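Local coordinates for protein SAR-endolysin (Enterobacteria phage P1, PDB 1XJU) that hydrolyses the glycan strands of host peptidoglycan as a signal-arrest-release endolysin, bringing about bacterial lysis and release of phage progeny, at residues Arg1-Ala5 / Met73-Ser79; Ile10-Cys16 / Ile49-Trp53; Gln66-Gly70 / His110-Gly116; Ser83-Met88 / Arg142-Glu146; Asn91-Thr95 / Glu106-His110. The contacts are given in a common frame with arbitrary orientation. Numbering follows the deposited sequence.

How the contacts relate
A mostly helical chain can be read as a set of loops, each closed by a contact. Contact 1 brings the first residues to helix 75-88 and closes the longest loop of the five (67 residues between its segments); contact 2, where the helix 13-18 region meets helix 46-67, lies within that loop and touches contact 1 through Thr-2 and Ile-10. Contact 3 opens inside the loop of contact 1 and closes beyond it, so the two cross. Contact 4 joins helix 75-88 to helix 137-151 near the centre of the chain and crosses contact 3. The short loop of contact 5, a beta hairpin, is enclosed by both contacts 3 and 4 and shares His-110 with contact 3.

Contact 1: residues Arg1-Ala5 / Met73-Ser79; sequences RTNQA and MPDNAFS
The first residues of the crystallised periplasmic part, Arg-1 to Ala-5, which in the whole protein follow the membrane signal-anchor, illustrate how one long side chain can fasten a peptide across the start of a helix. Extended through Thr-2 and Asn-3 before a helix starts at Gln-4, they cross the first turn of helix 75-88, with the CA atoms of Thr-2 and Ser-79 4.5 Å apart. Met-73 offers its O to Arg-1 NH1 at 2.8 Å. Pro-74 takes the N-cap position. Asp-75 (chi1 m) turns its carboxylate to the guanidinium, OD1 accepting from both Arg-1 NE and NH1 at 2.9 Å each in a salt bridge; a water links Asp-75 OD2 and Asn-3 ND2, 3.1 Å from each. Asn-76 OD1 receives Asn-3 ND2 at 2.9 Å. Phe-78 (chi1 t) gives its ring as a platform: the guanidinium of Arg-1, its chi1 to chi3 all t, lies flat on it with centres 4.4 Å apart and planes at 17°, an off-centre cation-pi stack, while Arg-1 CD sits over the face, 3.9 Å from the centroid. Ser-79 (chi1 m) has its OG accepting from Asn-3 N at 2.9 Å and donating to Asp-75 O at 2.8 Å. Arg-1 NH2 also reaches Gly-70 O, and Thr-2 OG1 pairs with Glu-61 of helix 46-67. Away from the active site, the start of this part is clamped on a helix N terminus by an arginine salt bridge and cation-pi stack.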
# COMPACT_ATOMS: atom_id res chain seq x y z
N ARG A 1 -5.05 -11.49 -9.16
CA ARG A 1 -6.46 -11.17 -8.86
C ARG A 1 -6.77 -9.68 -8.99
O ARG A 1 -7.89 -9.33 -9.31
CB ARG A 1 -6.82 -11.67 -7.46
CG ARG A 1 -8.31 -11.43 -7.11
CD ARG A 1 -8.67 -11.92 -5.73
NE ARG A 1 -10.03 -11.49 -5.44
CZ ARG A 1 -10.54 -11.32 -4.23
NH1 ARG A 1 -11.73 -10.77 -4.12
NH2 ARG A 1 -9.90 -11.65 -3.14
N THR A 2 -5.81 -8.80 -8.71
CA THR A 2 -6.07 -7.36 -8.77
C THR A 2 -6.77 -7.05 -10.09
O THR A 2 -6.35 -7.48 -11.16
CB THR A 2 -4.76 -6.58 -8.68
OG1 THR A 2 -4.14 -6.90 -7.43
CG2 THR A 2 -4.99 -5.11 -8.67
N ASN A 3 -7.85 -6.30 -9.99
CA ASN A 3 -8.69 -5.99 -11.11
C ASN A 3 -8.17 -4.81 -11.93
O ASN A 3 -7.14 -4.22 -11.62
CB ASN A 3 -10.16 -5.85 -10.67
CG ASN A 3 -10.41 -4.66 -9.80
OD1 ASN A 3 -9.60 -3.72 -9.67
ND2 ASN A 3 -11.63 -4.65 -9.21
N GLN A 4 -8.86 -4.48 -13.03
CA GLN A 4 -8.38 -3.44 -13.91
C GLN A 4 -8.23 -2.13 -13.23
O GLN A 4 -7.28 -1.40 -13.48
CB GLN A 4 -9.31 -3.31 -15.13
CG GLN A 4 -9.32 -4.50 -15.98
CD GLN A 4 -8.00 -4.68 -16.61
OE1 GLN A 4 -7.52 -3.79 -17.35
NE2 GLN A 4 -7.33 -5.79 -16.26
N ALA A 5 -9.20 -1.77 -12.39
CA ALA A 5 -9.14 -0.50 -11.70
C ALA A 5 -7.93 -0.46 -10.77
O ALA A 5 -7.26 0.56 -10.65
CB ALA A 5 -10.44 -0.30 -10.89
N MET A 73 -12.49 -10.70 0.83
CA MET A 73 -12.87 -9.37 0.32
C MET A 73 -13.50 -9.48 -1.02
O MET A 73 -13.13 -10.36 -1.78
CB MET A 73 -11.59 -8.52 0.14
CG MET A 73 -10.90 -8.16 1.38
SD MET A 73 -9.53 -7.06 0.98
CE MET A 73 -8.67 -7.14 2.58
N PRO A 74 -14.36 -8.51 -1.39
CA PRO A 74 -14.70 -8.33 -2.79
C PRO A 74 -13.51 -7.84 -3.58
O PRO A 74 -12.53 -7.34 -3.00
CB PRO A 74 -15.77 -7.24 -2.76
CG PRO A 74 -16.07 -7.00 -1.35
CD PRO A 74 -15.00 -7.54 -0.50
N ASP A 75 -13.57 -7.99 -4.89
CA ASP A 75 -12.46 -7.61 -5.75
C ASP A 75 -12.06 -6.17 -5.63
O ASP A 75 -10.85 -5.89 -5.68
CB ASP A 75 -12.80 -7.88 -7.22
CG ASP A 75 -12.63 -9.33 -7.65
OD1 ASP A 75 -12.20 -10.23 -6.91
OD2 ASP A 75 -12.94 -9.65 -8.82
N ASN A 76 -12.96 -5.21 -5.48
CA ASN A 76 -12.53 -3.84 -5.42
C ASN A 76 -11.71 -3.55 -4.16
O ASN A 76 -10.61 -2.96 -4.28
CB ASN A 76 -13.73 -2.90 -5.50
CG ASN A 76 -14.38 -2.85 -6.85
OD1 ASN A 76 -13.75 -3.21 -7.86
ND2 ASN A 76 -15.65 -2.43 -6.89
N ALA A 77 -12.17 -4.00 -3.01
CA ALA A 77 -11.41 -3.81 -1.80
C ALA A 77 -10.07 -4.54 -1.89
O ALA A 77 -9.00 -4.02 -1.49
CB ALA A 77 -12.18 -4.26 -0.59
N PHE A 78 -10.08 -5.77 -2.38
CA PHE A 78 -8.86 -6.53 -2.51
C PHE A 78 -7.86 -5.78 -3.38
O PHE A 78 -6.65 -5.76 -3.06
CB PHE A 78 -9.14 -7.89 -3.14
CG PHE A 78 -7.90 -8.70 -3.36
CD1 PHE A 78 -7.33 -9.41 -2.33
CD2 PHE A 78 -7.24 -8.63 -4.58
CE1 PHE A 78 -6.14 -10.07 -2.53
CE2 PHE A 78 -6.04 -9.26 -4.74
CZ PHE A 78 -5.52 -9.98 -3.73
N SER A 79 -8.33 -5.25 -4.46
CA SER A 79 -7.46 -4.59 -5.45
C SER A 79 -6.94 -3.28 -4.91
O SER A 79 -5.74 -2.97 -5.08
CB SER A 79 -8.27 -4.36 -6.72
OG SER A 79 -8.64 -5.60 -7.31
O HOH W 1 -10.07 -10.25 -10.49
O HOH W 2 -13.31 -6.96 -10.39

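Contact 2: residues Ile10-Cys16 / Ile49-Trp53; sequences IGNAEGC and IAADW
In the lysozyme fold of glycosyl hydrolase family 24, the segment carrying the probable catalytic glutamate, Glu-14, packs on a neighbouring helix, here largely around one tryptophan. Ile-10 ends its helix, and its CG2 lies 4.0 Å from Trp-53 CZ2. Gly-11, with positive phi (71°), turns the chain, and its O meets Trp-53 NE1 at 3.3 Å in a weak hydrogen bond. Asn-12 (chi1 p) is the N-cap of helix 13-18, its OD1 accepting from Gly-15 N at 2.8 Å, while its C lies over one face of the indole, 3.4 Å from Trp-53 CZ2. Ala-13 is the closest backbone neighbour, its CA 5.1 Å from that of Ala-50; its CB packs 3.9 Å from Ala-50 CB and 3.7 Å from Trp-53 CE3. Glu-14 points its CA-to-CB bond away, but the side chain folds back to leave OE2 4.3 Å from Ala-50 CB. Cys-16 (chi1 t) points toward helix 46-67, CB 3.9 Å from Trp-53 CZ3, and is disulfide-bonded to Cys-23, an active-site residue, in this secreted inactive form. The indole (chi1 t, chi2 -94°) also meets Phe-86 edge-to-face. Cys-16 SG itself reaches the second helix, 4.1 Å from Ile-49 CG2.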
# COMPACT_ATOMS: atom_id res chain seq x y z
N ILE A 10 -1.93 0.99 -9.67
CA ILE A 10 -0.54 0.50 -9.53
C ILE A 10 0.35 0.99 -10.68
O ILE A 10 1.51 1.35 -10.47
CB ILE A 10 -0.53 -1.02 -9.41
CG1 ILE A 10 -1.13 -1.44 -8.07
CG2 ILE A 10 0.87 -1.60 -9.62
CD1 ILE A 10 -1.46 -2.93 -7.95
N GLY A 11 -0.20 1.03 -11.88
CA GLY A 11 0.56 1.49 -13.00
C GLY A 11 1.63 0.50 -13.40
O GLY A 11 1.54 -0.66 -13.20
N ASN A 12 2.72 1.03 -13.98
CA ASN A 12 3.76 0.19 -14.55
C ASN A 12 5.10 0.78 -14.22
O ASN A 12 5.22 1.88 -13.71
CB ASN A 12 3.52 -0.02 -16.07
CG ASN A 12 3.43 1.27 -16.81
OD1 ASN A 12 4.32 2.11 -16.71
ND2 ASN A 12 2.37 1.45 -17.62
N ALA A 13 6.14 0.02 -14.53
CA ALA A 13 7.49 0.40 -14.11
C ALA A 13 7.92 1.69 -14.79
O ALA A 13 8.58 2.55 -14.19
CB ALA A 13 8.44 -0.70 -14.42
N GLU A 14 7.51 1.88 -16.02
CA GLU A 14 7.83 3.10 -16.72
C GLU A 14 7.14 4.28 -16.03
O GLU A 14 7.64 5.40 -15.98
CB GLU A 14 7.47 2.91 -18.20
CG GLU A 14 8.20 1.74 -18.93
CD GLU A 14 8.05 0.28 -18.36
OE1 GLU A 14 6.86 -0.20 -18.01
OE2 GLU A 14 9.16 -0.44 -18.30
N GLY A 15 5.96 4.04 -15.48
CA GLY A 15 5.27 5.04 -14.66
C GLY A 15 6.02 5.41 -13.37
O GLY A 15 6.03 6.57 -12.97
N CYS A 16 6.61 4.43 -12.73
CA CYS A 16 7.54 4.69 -11.60
C CYS A 16 8.77 5.52 -11.99
O CYS A 16 9.20 6.39 -11.25
CB CYS A 16 7.92 3.36 -10.95
SG CYS A 16 9.43 3.27 -9.97
N ILE A 49 13.73 -2.77 -11.31
CA ILE A 49 12.36 -2.43 -10.92
C ILE A 49 11.40 -3.03 -11.93
O ILE A 49 10.37 -3.66 -11.56
CB ILE A 49 12.19 -0.92 -10.76
CG1 ILE A 49 12.99 -0.42 -9.56
CG2 ILE A 49 10.69 -0.56 -10.62
CD1 ILE A 49 13.13 1.05 -9.46
N ALA A 50 11.69 -2.91 -13.22
CA ALA A 50 10.83 -3.47 -14.22
C ALA A 50 10.80 -4.98 -14.14
O ALA A 50 9.71 -5.59 -14.28
CB ALA A 50 11.29 -3.04 -15.60
N ALA A 51 11.95 -5.62 -13.91
CA ALA A 51 12.01 -7.06 -13.90
C ALA A 51 11.19 -7.63 -12.72
O ALA A 51 10.64 -8.72 -12.84
CB ALA A 51 13.44 -7.51 -13.76
N ASP A 52 11.17 -6.90 -11.61
CA ASP A 52 10.50 -7.38 -10.41
C ASP A 52 9.08 -6.90 -10.23
O ASP A 52 8.44 -7.23 -9.22
CB ASP A 52 11.35 -6.98 -9.22
CG ASP A 52 12.63 -7.79 -9.18
OD1 ASP A 52 13.48 -7.51 -8.33
OD2 ASP A 52 12.82 -8.77 -9.93
N TRP A 53 8.56 -6.18 -11.17
CA TRP A 53 7.29 -5.47 -11.00
C TRP A 53 6.16 -6.48 -10.70
O TRP A 53 5.43 -6.34 -9.71
CB TRP A 53 6.99 -4.68 -12.25
CG TRP A 53 5.85 -3.73 -12.11
CD1 TRP A 53 4.53 -3.89 -12.42
CD2 TRP A 53 5.95 -2.42 -11.57
NE1 TRP A 53 3.81 -2.77 -12.10
CE2 TRP A 53 4.65 -1.83 -11.61
CE3 TRP A 53 7.03 -1.63 -11.11
CZ2 TRP A 53 4.42 -0.52 -11.20
CZ3 TRP A 53 6.80 -0.35 -10.72
CH2 TRP A 53 5.49 0.20 -10.74
O HOH W 3 1.35 -3.68 -13.56

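Contact 3: residues Gln66-Gly70 / His110-Gly116; sequences QHFRG and HKWAQKG. With SO4 (sulfate ion), chain D.
Two helix C termini can be joined by side chains that take up each other's terminal carbonyls, as where helix 46-67 ends against the last turn of helix 108-114. Phe-68, the first residue past helix 46-67, has its CA 5.1 Å from that of Ala-113, and helix 108-114 closes at Gly-116 in a Schellman motif with positive phi (69°). His-67 O accepts from Gln-114 NE2 at 2.9 Å; Gln-114 (chi1 and chi2 m) bends back to do this, and the same NE2 donates to a water 3.0 Å away that is held by Gln-66 O at 2.8 Å. In return Arg-69, in a left-handed backbone conformation (phi 61°, psi 34°), sends NH1 to Gln-114 O at 3.2 Å, with chi2 t and chi3 p; its NH2 forms a salt bridge with Asp-72. Between these polar links, Phe-68 (chi1 m) receives the edge of His-110 (chi1 t) on its face, a T-shaped pair with centroids 5.1 Å apart and planes at 85°, and its CD1 lies 3.8 Å from Ala-113 CB. The far side of the imidazole is bonded through ND1 to Glu-106. Far from the active site, the contact is bordered by helix 90-94, whose Leu-93 and Arg-94 meet Phe-68, and by helix 118-123, whose Met-121 touches Ala-113 and whose Trp-118 touches Arg-69.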
# COMPACT_ATOMS: atom_id res chain seq x y z
N GLN A 66 -2.67 -13.09 3.22
CA GLN A 66 -2.18 -13.70 4.45
C GLN A 66 -2.52 -12.95 5.69
O GLN A 66 -2.80 -13.57 6.75
CB GLN A 66 -0.68 -13.86 4.39
CG GLN A 66 -0.19 -14.91 3.45
CD GLN A 66 -0.73 -16.27 3.82
OE1 GLN A 66 -0.70 -16.66 5.00
NE2 GLN A 66 -1.28 -16.97 2.85
N HIS A 67 -2.59 -11.63 5.60
CA HIS A 67 -2.65 -10.80 6.77
C HIS A 67 -3.86 -9.88 6.89
O HIS A 67 -4.01 -9.22 7.90
CB HIS A 67 -1.35 -10.02 6.95
CG HIS A 67 -0.18 -10.91 7.02
ND1 HIS A 67 -0.02 -11.88 7.99
CD2 HIS A 67 0.92 -10.98 6.23
CE1 HIS A 67 1.10 -12.53 7.77
NE2 HIS A 67 1.68 -12.01 6.70
N PHE A 68 -4.69 -9.81 5.83
CA PHE A 68 -5.83 -8.92 5.77
C PHE A 68 -7.10 -9.63 5.32
O PHE A 68 -8.06 -8.98 4.93
CB PHE A 68 -5.52 -7.69 4.88
CG PHE A 68 -4.44 -6.82 5.44
CD1 PHE A 68 -4.73 -5.72 6.16
CD2 PHE A 68 -3.12 -7.13 5.26
CE1 PHE A 68 -3.75 -4.93 6.69
CE2 PHE A 68 -2.11 -6.36 5.81
CZ PHE A 68 -2.41 -5.25 6.54
N ARG A 69 -7.11 -10.96 5.36
CA ARG A 69 -8.33 -11.72 4.96
C ARG A 69 -8.72 -11.47 3.52
O ARG A 69 -9.89 -11.46 3.17
CB ARG A 69 -9.49 -11.52 5.94
CG ARG A 69 -9.26 -12.23 7.27
CD ARG A 69 -10.45 -12.06 8.20
NE ARG A 69 -11.64 -12.64 7.56
CZ ARG A 69 -12.89 -12.39 7.88
NH1 ARG A 69 -13.16 -11.60 8.89
NH2 ARG A 69 -13.86 -12.93 7.16
N GLY A 70 -7.72 -11.27 2.65
CA GLY A 70 -7.96 -10.93 1.28
C GLY A 70 -8.94 -11.83 0.56
O GLY A 70 -9.70 -11.39 -0.25
N HIS A 110 -5.65 -2.90 9.71
CA HIS A 110 -5.52 -4.32 9.95
C HIS A 110 -6.61 -4.85 10.90
O HIS A 110 -7.16 -5.94 10.66
CB HIS A 110 -4.11 -4.64 10.48
CG HIS A 110 -3.84 -6.10 10.69
ND1 HIS A 110 -4.07 -6.74 11.90
CD2 HIS A 110 -3.34 -7.05 9.86
CE1 HIS A 110 -3.69 -8.01 11.77
NE2 HIS A 110 -3.31 -8.25 10.54
N LYS A 111 -6.89 -4.11 11.94
CA LYS A 111 -7.95 -4.49 12.87
C LYS A 111 -9.26 -4.71 12.12
O LYS A 111 -9.95 -5.70 12.34
CB LYS A 111 -8.12 -3.42 13.93
CG LYS A 111 -7.05 -3.48 14.97
CD LYS A 111 -7.34 -2.53 16.09
CE LYS A 111 -6.21 -2.49 17.11
NZ LYS A 111 -6.03 -3.74 17.84
N TRP A 112 -9.64 -3.75 11.28
CA TRP A 112 -10.89 -3.87 10.58
C TRP A 112 -10.89 -4.95 9.54
O TRP A 112 -11.89 -5.66 9.37
CB TRP A 112 -11.31 -2.52 9.99
CG TRP A 112 -11.67 -1.50 11.00
CD1 TRP A 112 -11.13 -0.29 11.15
CD2 TRP A 112 -12.72 -1.58 11.98
NE1 TRP A 112 -11.76 0.42 12.15
CE2 TRP A 112 -12.76 -0.36 12.66
CE3 TRP A 112 -13.67 -2.55 12.31
CZ2 TRP A 112 -13.65 -0.12 13.71
CZ3 TRP A 112 -14.58 -2.27 13.34
CH2 TRP A 112 -14.56 -1.08 13.99
N ALA A 113 -9.77 -5.14 8.83
CA ALA A 113 -9.69 -6.24 7.87
C ALA A 113 -9.88 -7.59 8.57
O ALA A 113 -10.58 -8.45 8.05
CB ALA A 113 -8.31 -6.20 7.20
N GLN A 114 -9.30 -7.75 9.75
CA GLN A 114 -9.43 -9.00 10.46
C GLN A 114 -10.87 -9.29 10.90
O GLN A 114 -11.22 -10.44 11.11
CB GLN A 114 -8.49 -9.06 11.61
CG GLN A 114 -7.03 -9.19 11.20
CD GLN A 114 -6.73 -10.52 10.61
OE1 GLN A 114 -7.26 -11.52 11.09
NE2 GLN A 114 -5.90 -10.58 9.59
N LYS A 115 -11.67 -8.25 11.02
CA LYS A 115 -13.07 -8.38 11.33
C LYS A 115 -13.95 -8.44 10.09
O LYS A 115 -15.18 -8.47 10.24
CB LYS A 115 -13.50 -7.23 12.25
CG LYS A 115 -12.85 -7.27 13.64
CD LYS A 115 -13.08 -5.98 14.40
CE LYS A 115 -12.46 -5.92 15.78
NZ LYS A 115 -12.80 -4.63 16.48
N GLY A 116 -13.39 -8.38 8.88
CA GLY A 116 -14.21 -8.41 7.66
C GLY A 116 -15.02 -7.15 7.46
O GLY A 116 -15.99 -7.15 6.69
S SO4 D . -3.19 -2.65 19.95
O1 SO4 D . -2.57 -2.91 21.21
O2 SO4 D . -2.32 -3.15 18.87
O3 SO4 D . -3.48 -1.23 19.81
O4 SO4 D . -4.49 -3.30 20.02
O HOH W 4 -4.76 -13.23 8.76

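Contact 4: residues Ser83-Met88 / Arg142-Glu146; sequences SAAFNM and RREKE
Two arginines and a glutamate of one helix are buried near the centre of the chain, forming a salt-bridge network that a second helix completes with neutral polar groups. In this lysozyme-fold domain, the segments 83-88 and 142-146, of helices 75-88 and 137-151, run nearly antiparallel, at 161°, their axes approaching to 10.9 Å; the spacing leaves room for long side chains between them. CA atoms pair Ser-83 with Glu-146 at 7.4 Å and Ala-84 with Arg-143 at 7.3 Å. Glu-146 (chi1 m, chi2 t) receives Arg-142 NE on OE1 at 2.8 Å and Arg-143 NE on OE2 at 2.7 Å, while Arg-143 NH1 donates to OE1 at 3.0 Å. Ser-83 (chi1 t) joins in: its OG accepts from Arg-142 NH2 at 2.9 Å and donates to Glu-146 OE1 at 2.6 Å. Ala-84 allows close approach, its CB 3.5 Å from Glu-146 OE2. Arg-143 NH2 is also bonded to Phe-128 O, and Asn-87 ND2 bonds to the backbone oxygens of Tyr-21 and the active-site residue Cys-23, so the network adjoins the catalytic region. Asn-87 (chi1 t) takes the remaining link across the interface, its OD1 accepting from Arg-143 NH1 at 2.9 Å.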
# COMPACT_ATOMS: atom_id res chain seq x y z
N SER A 83 -2.93 -2.55 -4.07
CA SER A 83 -2.26 -1.31 -4.48
C SER A 83 -1.55 -0.68 -3.30
O SER A 83 -0.38 -0.30 -3.42
CB SER A 83 -3.31 -0.37 -5.07
OG SER A 83 -2.76 0.93 -5.32
N ALA A 84 -2.21 -0.54 -2.15
CA ALA A 84 -1.59 0.06 -0.98
C ALA A 84 -0.40 -0.77 -0.52
O ALA A 84 0.66 -0.20 -0.18
CB ALA A 84 -2.62 0.20 0.13
N ALA A 85 -0.53 -2.08 -0.50
CA ALA A 85 0.56 -2.94 -0.07
C ALA A 85 1.74 -2.85 -1.05
O ALA A 85 2.89 -2.90 -0.64
CB ALA A 85 0.08 -4.36 0.08
N PHE A 86 1.47 -2.75 -2.34
CA PHE A 86 2.52 -2.61 -3.34
C PHE A 86 3.31 -1.34 -3.07
O PHE A 86 4.54 -1.31 -3.14
CB PHE A 86 1.90 -2.58 -4.73
CG PHE A 86 2.88 -2.37 -5.83
CD1 PHE A 86 3.18 -1.13 -6.30
CD2 PHE A 86 3.50 -3.48 -6.44
CE1 PHE A 86 4.09 -0.93 -7.33
CE2 PHE A 86 4.38 -3.29 -7.50
CZ PHE A 86 4.67 -1.99 -7.93
N ASN A 87 2.60 -0.25 -2.79
CA ASN A 87 3.21 1.07 -2.67
C ASN A 87 3.89 1.26 -1.33
O ASN A 87 4.93 1.93 -1.27
CB ASN A 87 2.09 2.10 -2.88
CG ASN A 87 2.49 3.49 -3.19
OD1 ASN A 87 1.70 4.41 -2.82
ND2 ASN A 87 3.57 3.69 -4.03
N MET A 88 3.32 0.70 -0.25
CA MET A 88 3.75 0.98 1.12
C MET A 88 4.42 -0.17 1.81
O MET A 88 5.16 0.06 2.78
CB MET A 88 2.55 1.41 1.96
CG MET A 88 1.80 2.61 1.38
SD MET A 88 2.83 4.05 1.03
CE MET A 88 2.91 4.74 2.70
N ARG A 142 -3.20 9.30 -3.56
CA ARG A 142 -3.18 7.87 -3.87
C ARG A 142 -4.12 7.14 -2.93
O ARG A 142 -4.89 6.31 -3.42
CB ARG A 142 -1.74 7.39 -3.78
CG ARG A 142 -1.55 5.93 -3.98
CD ARG A 142 -2.07 5.40 -5.28
NE ARG A 142 -1.66 3.96 -5.45
CZ ARG A 142 -0.53 3.51 -6.00
NH1 ARG A 142 0.27 4.36 -6.65
NH2 ARG A 142 -0.26 2.21 -6.06
N ARG A 143 -3.96 7.34 -1.65
CA ARG A 143 -4.81 6.64 -0.66
C ARG A 143 -6.28 6.95 -0.88
O ARG A 143 -7.14 6.07 -0.72
CB ARG A 143 -4.41 6.99 0.74
CG ARG A 143 -3.03 6.50 1.18
CD ARG A 143 -2.82 5.02 1.24
NE ARG A 143 -2.38 4.43 0.00
CZ ARG A 143 -1.11 4.46 -0.41
NH1 ARG A 143 -0.77 3.83 -1.50
NH2 ARG A 143 -0.20 5.15 0.28
N GLU A 144 -6.61 8.19 -1.21
CA GLU A 144 -8.02 8.56 -1.43
C GLU A 144 -8.57 7.91 -2.66
O GLU A 144 -9.72 7.43 -2.68
CB GLU A 144 -8.18 10.08 -1.43
CG GLU A 144 -7.83 10.69 -0.08
CD GLU A 144 -7.75 12.20 -0.05
OE1 GLU A 144 -7.80 12.80 -1.13
OE2 GLU A 144 -7.58 12.77 1.08
N LYS A 145 -7.80 7.82 -3.72
CA LYS A 145 -8.24 7.13 -4.89
C LYS A 145 -8.41 5.61 -4.64
O LYS A 145 -9.41 5.00 -5.07
CB LYS A 145 -7.27 7.33 -6.06
CG LYS A 145 -7.26 8.72 -6.60
CD LYS A 145 -6.29 8.92 -7.69
CE LYS A 145 -6.33 10.38 -8.13
NZ LYS A 145 -7.61 10.84 -8.74
N GLU A 146 -7.50 5.00 -3.92
CA GLU A 146 -7.70 3.62 -3.51
C GLU A 146 -8.95 3.46 -2.67
O GLU A 146 -9.70 2.48 -2.87
CB GLU A 146 -6.46 3.11 -2.72
CG GLU A 146 -5.20 2.95 -3.54
CD GLU A 146 -3.99 2.80 -2.66
OE1 GLU A 146 -2.86 2.60 -3.27
OE2 GLU A 146 -4.10 2.98 -1.45

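Contact 5: residues Asn91-Thr95 / Glu106-His110; sequences NSLRT and ETSIH. With SO4 (sulfate ion), chain D.
In this beta hairpin between two helices, the base is closed where helix gives way to strand, and a helix N-cap does the closing. Strands 95-98 and 103-106 pair antiparallel; Thr-95 and Glu-106 form a non-hydrogen-bonded pair with CA atoms 4.4 Å apart and side chains that diverge. One residue on from this pair, two carbonyls from the end of helix 90-94 are taken up by Thr-107: its N donates to Arg-94 O at 3.1 Å, and its OG1 donates to Leu-93 O at 2.7 Å. The same OG1, held by a p rotamer, accepts from His-110 N at 3.1 Å, so one hydroxyl donates to the preceding helix and accepts from the following one, capping helix 108-114. Thr-95 OG1 finds its partner in Arg-104 across the hairpin. Glu-106 N is bonded to the sulfate, O2 at 2.9 Å, an ion probably derived from the crystallisation liquor and also held by Lys-111 and Arg-101; Glu-106 OE1 forms a salt bridge with Lys-111. Ile-109 CG2 packs against the Leu-93 carbonyl, 3.4 Å from its O, and Leu-93 turns its side chain to Ala-84 and Ala-85 of helix 75-88. His-110 (chi1 t) brings CB to 4.0 Å from Arg-94 O, and its ring is fixed by a His-carboxylate hydrogen bond, His-110 ND1 donating to Glu-106 OE2 at 2.6 Å.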
# COMPACT_ATOMS: atom_id res chain seq x y z
N ASN A 91 4.50 -4.68 5.98
CA ASN A 91 4.73 -4.37 7.38
C ASN A 91 4.11 -3.04 7.74
O ASN A 91 3.54 -2.91 8.83
CB ASN A 91 6.23 -4.35 7.71
CG ASN A 91 6.86 -5.75 7.73
OD1 ASN A 91 6.19 -6.77 7.94
ND2 ASN A 91 8.17 -5.79 7.53
N SER A 92 4.22 -2.04 6.87
CA SER A 92 3.66 -0.73 7.14
C SER A 92 2.15 -0.73 7.28
O SER A 92 1.62 0.14 7.97
CB SER A 92 4.07 0.28 6.07
OG SER A 92 5.48 0.56 6.15
N LEU A 93 1.46 -1.66 6.63
CA LEU A 93 0.02 -1.74 6.75
C LEU A 93 -0.43 -2.53 7.96
O LEU A 93 -1.59 -2.43 8.36
CB LEU A 93 -0.59 -2.34 5.50
CG LEU A 93 -0.44 -1.55 4.24
CD1 LEU A 93 -1.13 -2.24 3.06
CD2 LEU A 93 -0.94 -0.11 4.42
N ARG A 94 0.48 -3.32 8.54
CA ARG A 94 0.17 -4.21 9.68
C ARG A 94 0.33 -3.55 11.04
O ARG A 94 -0.46 -3.79 11.96
CB ARG A 94 0.99 -5.49 9.58
CG ARG A 94 0.64 -6.38 8.43
CD ARG A 94 1.54 -7.57 8.27
NE ARG A 94 1.31 -8.50 9.39
CZ ARG A 94 2.01 -9.60 9.61
NH1 ARG A 94 3.01 -9.88 8.82
NH2 ARG A 94 1.71 -10.39 10.64
N THR A 95 1.41 -2.79 11.20
CA THR A 95 1.69 -2.10 12.44
C THR A 95 2.25 -0.74 12.18
O THR A 95 2.72 -0.42 11.09
CB THR A 95 2.70 -2.89 13.34
OG1 THR A 95 3.98 -2.95 12.69
CG2 THR A 95 2.24 -4.32 13.66
N GLU A 106 -0.86 -2.48 16.44
CA GLU A 106 -1.63 -2.87 15.28
C GLU A 106 -2.27 -1.65 14.63
O GLU A 106 -2.77 -0.73 15.29
CB GLU A 106 -2.72 -3.83 15.72
CG GLU A 106 -3.52 -4.41 14.57
CD GLU A 106 -4.57 -5.42 15.03
OE1 GLU A 106 -4.81 -5.54 16.27
OE2 GLU A 106 -5.13 -6.10 14.16
N THR A 107 -2.27 -1.59 13.30
CA THR A 107 -2.97 -0.52 12.63
C THR A 107 -4.48 -0.77 12.71
O THR A 107 -4.99 -1.91 12.71
CB THR A 107 -2.58 -0.47 11.16
OG1 THR A 107 -2.88 -1.75 10.60
CG2 THR A 107 -1.11 -0.16 10.95
N SER A 108 -5.21 0.32 12.66
CA SER A 108 -6.66 0.21 12.53
C SER A 108 -7.07 -0.49 11.25
O SER A 108 -8.03 -1.27 11.26
CB SER A 108 -7.24 1.57 12.57
OG SER A 108 -7.07 2.15 13.84
N ILE A 109 -6.37 -0.24 10.13
CA ILE A 109 -6.76 -0.90 8.89
C ILE A 109 -6.67 -2.41 9.03
O ILE A 109 -7.54 -3.13 8.55
CB ILE A 109 -5.94 -0.35 7.72
CG1 ILE A 109 -6.61 -0.66 6.40
CG2 ILE A 109 -4.47 -0.80 7.72
CD1 ILE A 109 -6.04 0.07 5.21
N HIS A 110 -5.65 -2.90 9.71
CA HIS A 110 -5.52 -4.32 9.95
C HIS A 110 -6.61 -4.85 10.90
O HIS A 110 -7.16 -5.94 10.66
CB HIS A 110 -4.11 -4.64 10.48
CG HIS A 110 -3.84 -6.10 10.69
ND1 HIS A 110 -4.07 -6.74 11.90
CD2 HIS A 110 -3.34 -7.05 9.86
CE1 HIS A 110 -3.69 -8.01 11.77
NE2 HIS A 110 -3.31 -8.25 10.54
S SO4 D . -3.19 -2.65 19.95
O1 SO4 D . -2.57 -2.91 21.21
O2 SO4 D . -2.32 -3.15 18.87
O3 SO4 D . -3.48 -1.23 19.81
O4 SO4 D . -4.49 -3.30 20.02